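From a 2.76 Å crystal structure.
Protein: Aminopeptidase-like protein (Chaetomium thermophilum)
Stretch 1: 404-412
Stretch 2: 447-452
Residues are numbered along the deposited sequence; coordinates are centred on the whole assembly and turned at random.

Stretch 1 (404-412) NLPGHSPRL
Stretch 2 (447-452) NQRHMI

Residues 404-412, an irregular segment, run antiparallel to the extended stretch 447-452, whose strand includes Gln-448, Arg-449 and His-450. The CA atoms pair Leu-405 with Ile-452 (6.6 Å), His-408 with His-450 (4.7 Å) and Pro-410 with Gln-448 (5.9 Å), and 456 Å² is buried in total.

A type II turn from Leu-405 to His-408 shapes the first segment. His-408 N donates to Leu-405 O (3.0 Å), which also accepts from Ser-409 OG (2.9 Å). Gly-407 takes phi/psi 83/-19, a positive phi that favours glycine. His-408 (-114/18, chi1 m, chi2 79°) folds its ring back so that ND1 donates to Pro-406 O (3.0 Å); NE2 is satisfied elsewhere in the structure.

Between the backbones there is one hydrogen bond, Met-451 N to His-408 O (3.3 Å, 142°). His-408 O also receives a CA-H contact from His-450 CA (3.3 Å). His-408 O also lies 3.1 Å from Arg-449 O, but two acceptors cannot bond; Arg-449 O instead meets His-408 CA (3.5 Å) in a second CA-H contact.

Gln-448 supplies what the backbone pairing lacks. With chi1 m, chi2 t and chi3 67°, its amide reaches the main chain of Arg-411: Arg-411 N donates to Gln-448 OE1 (2.7 Å, 162°), and Gln-448 NE2 donates to Arg-411 O (3.1 Å, 173°). One carboxamide thus satisfies both a donor and an acceptor. Pro-410, without an N-H to satisfy, packs its CG against Arg-449 O (3.3 Å) and His-450 CB (3.8 Å).

At the other end, Leu-405 (t, p) points toward the partner, its CD2 4.1 Å from Met-451 CB. Leu-405, His-408, Pro-410, His-450 and Met-451 are buried, and the apolar side chains of Leu-405 and Met-451 bring no polar group needing a partner. Met-451 is extended (all t), placing SD 4.7 Å from the His-408 ring centroid, obliquely. Arg-449 (m, m, t) leads its guanidinium away.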

# COMPACT_ATOMS: atom_id res chain seq x y z
N ASN A 404 28.75 13.77 7.90
CA ASN A 404 29.93 14.61 8.08
C ASN A 404 29.99 15.69 7.02
O ASN A 404 30.24 15.41 5.85
CB ASN A 404 31.21 13.79 8.05
CG ASN A 404 31.27 12.73 9.14
OD1 ASN A 404 30.62 12.86 10.18
ND2 ASN A 404 32.04 11.68 8.91
N LEU A 405 29.78 16.94 7.42
CA LEU A 405 29.86 18.05 6.50
C LEU A 405 31.32 18.48 6.36
O LEU A 405 31.92 18.95 7.33
CB LEU A 405 28.99 19.21 6.99
CG LEU A 405 28.97 20.47 6.13
CD1 LEU A 405 28.47 20.14 4.73
CD2 LEU A 405 28.10 21.52 6.78
N PRO A 406 31.90 18.31 5.16
CA PRO A 406 33.35 18.52 4.98
C PRO A 406 33.81 19.93 5.33
O PRO A 406 33.15 20.92 5.01
CB PRO A 406 33.57 18.22 3.50
CG PRO A 406 32.22 18.31 2.87
CD PRO A 406 31.25 17.88 3.92
N GLY A 407 34.96 20.00 6.01
CA GLY A 407 35.53 21.25 6.47
C GLY A 407 34.93 21.71 7.78
O GLY A 407 35.44 22.62 8.43
N HIS A 408 33.76 21.17 8.09
CA HIS A 408 33.03 21.43 9.34
C HIS A 408 32.86 20.24 10.30
O HIS A 408 31.92 20.23 11.10
CB HIS A 408 31.71 22.09 8.97
CG HIS A 408 31.90 23.29 8.10
ND1 HIS A 408 32.14 23.19 6.74
CD2 HIS A 408 31.97 24.62 8.39
CE1 HIS A 408 32.31 24.39 6.23
NE2 HIS A 408 32.21 25.28 7.21
N SER A 409 33.67 19.19 10.15
CA SER A 409 33.52 17.98 10.96
C SER A 409 34.77 17.68 11.79
O SER A 409 35.73 17.10 11.29
CB SER A 409 33.19 16.78 10.07
OG SER A 409 31.96 16.97 9.40
N PRO A 410 34.77 18.12 13.06
CA PRO A 410 35.97 18.17 13.91
C PRO A 410 36.56 16.81 14.28
O PRO A 410 35.85 15.81 14.37
CB PRO A 410 35.48 18.89 15.18
CG PRO A 410 34.15 19.47 14.82
CD PRO A 410 33.58 18.55 13.80
N ARG A 411 37.86 16.80 14.51
CA ARG A 411 38.60 15.60 14.87
C ARG A 411 38.84 15.48 16.37
O ARG A 411 38.64 16.43 17.11
CB ARG A 411 39.95 15.61 14.17
CG ARG A 411 39.88 15.99 12.71
CD ARG A 411 39.55 14.79 11.85
NE ARG A 411 40.70 14.34 11.08
CZ ARG A 411 40.82 14.50 9.77
NH1 ARG A 411 39.86 15.09 9.09
NH2 ARG A 411 41.90 14.07 9.14
N LEU A 412 39.25 14.30 16.81
CA LEU A 412 39.57 14.08 18.21
C LEU A 412 41.02 14.45 18.47
O LEU A 412 41.86 14.33 17.57
CB LEU A 412 39.31 12.63 18.62
CG LEU A 412 37.87 12.13 18.57
CD1 LEU A 412 37.80 10.72 19.12
CD2 LEU A 412 36.95 13.06 19.35
N ASN A 447 41.45 26.16 16.78
CA ASN A 447 40.01 26.03 16.87
C ASN A 447 39.45 25.33 15.65
O ASN A 447 39.81 25.66 14.52
CB ASN A 447 39.33 27.40 17.01
CG ASN A 447 39.67 28.09 18.31
OD1 ASN A 447 40.22 27.49 19.23
ND2 ASN A 447 39.33 29.37 18.40
N GLN A 448 38.57 24.36 15.87
CA GLN A 448 37.92 23.68 14.76
C GLN A 448 36.58 24.33 14.47
O GLN A 448 36.18 25.29 15.14
CB GLN A 448 37.75 22.19 15.08
CG GLN A 448 39.04 21.54 15.54
CD GLN A 448 38.95 20.03 15.61
OE1 GLN A 448 38.81 19.36 14.59
NE2 GLN A 448 39.03 19.49 16.82
N ARG A 449 35.89 23.83 13.45
CA ARG A 449 34.54 24.29 13.14
C ARG A 449 33.59 23.10 13.14
O ARG A 449 33.94 22.01 12.68
CB ARG A 449 34.49 25.01 11.79
CG ARG A 449 35.50 26.15 11.63
CD ARG A 449 35.30 27.22 12.69
NE ARG A 449 35.87 28.51 12.31
CZ ARG A 449 36.97 29.03 12.84
NH1 ARG A 449 37.64 28.38 13.78
NH2 ARG A 449 37.41 30.22 12.43
N HIS A 450 32.39 23.30 13.68
CA HIS A 450 31.35 22.28 13.65
C HIS A 450 30.07 22.84 13.07
O HIS A 450 29.67 23.96 13.38
CB HIS A 450 31.09 21.73 15.05
CG HIS A 450 29.81 20.95 15.15
ND1 HIS A 450 28.78 21.32 15.98
CD2 HIS A 450 29.39 19.83 14.51
CE1 HIS A 450 27.78 20.46 15.86
NE2 HIS A 450 28.13 19.55 14.97
N MET A 451 29.45 22.07 12.18
CA MET A 451 28.19 22.47 11.58
C MET A 451 27.41 21.25 11.09
O MET A 451 28.01 20.29 10.61
CB MET A 451 28.47 23.44 10.43
CG MET A 451 27.27 24.16 9.90
SD MET A 451 27.76 25.29 8.59
CE MET A 451 26.31 26.33 8.54
N ILE A 452 26.08 21.29 11.18
CA ILE A 452 25.26 20.17 10.71
C ILE A 452 24.73 20.42 9.30
O ILE A 452 25.44 20.22 8.31
CB ILE A 452 24.08 19.89 11.67
CG1 ILE A 452 23.29 21.16 11.97
CG2 ILE A 452 24.58 19.24 12.95
CD1 ILE A 452 22.15 21.46 11.00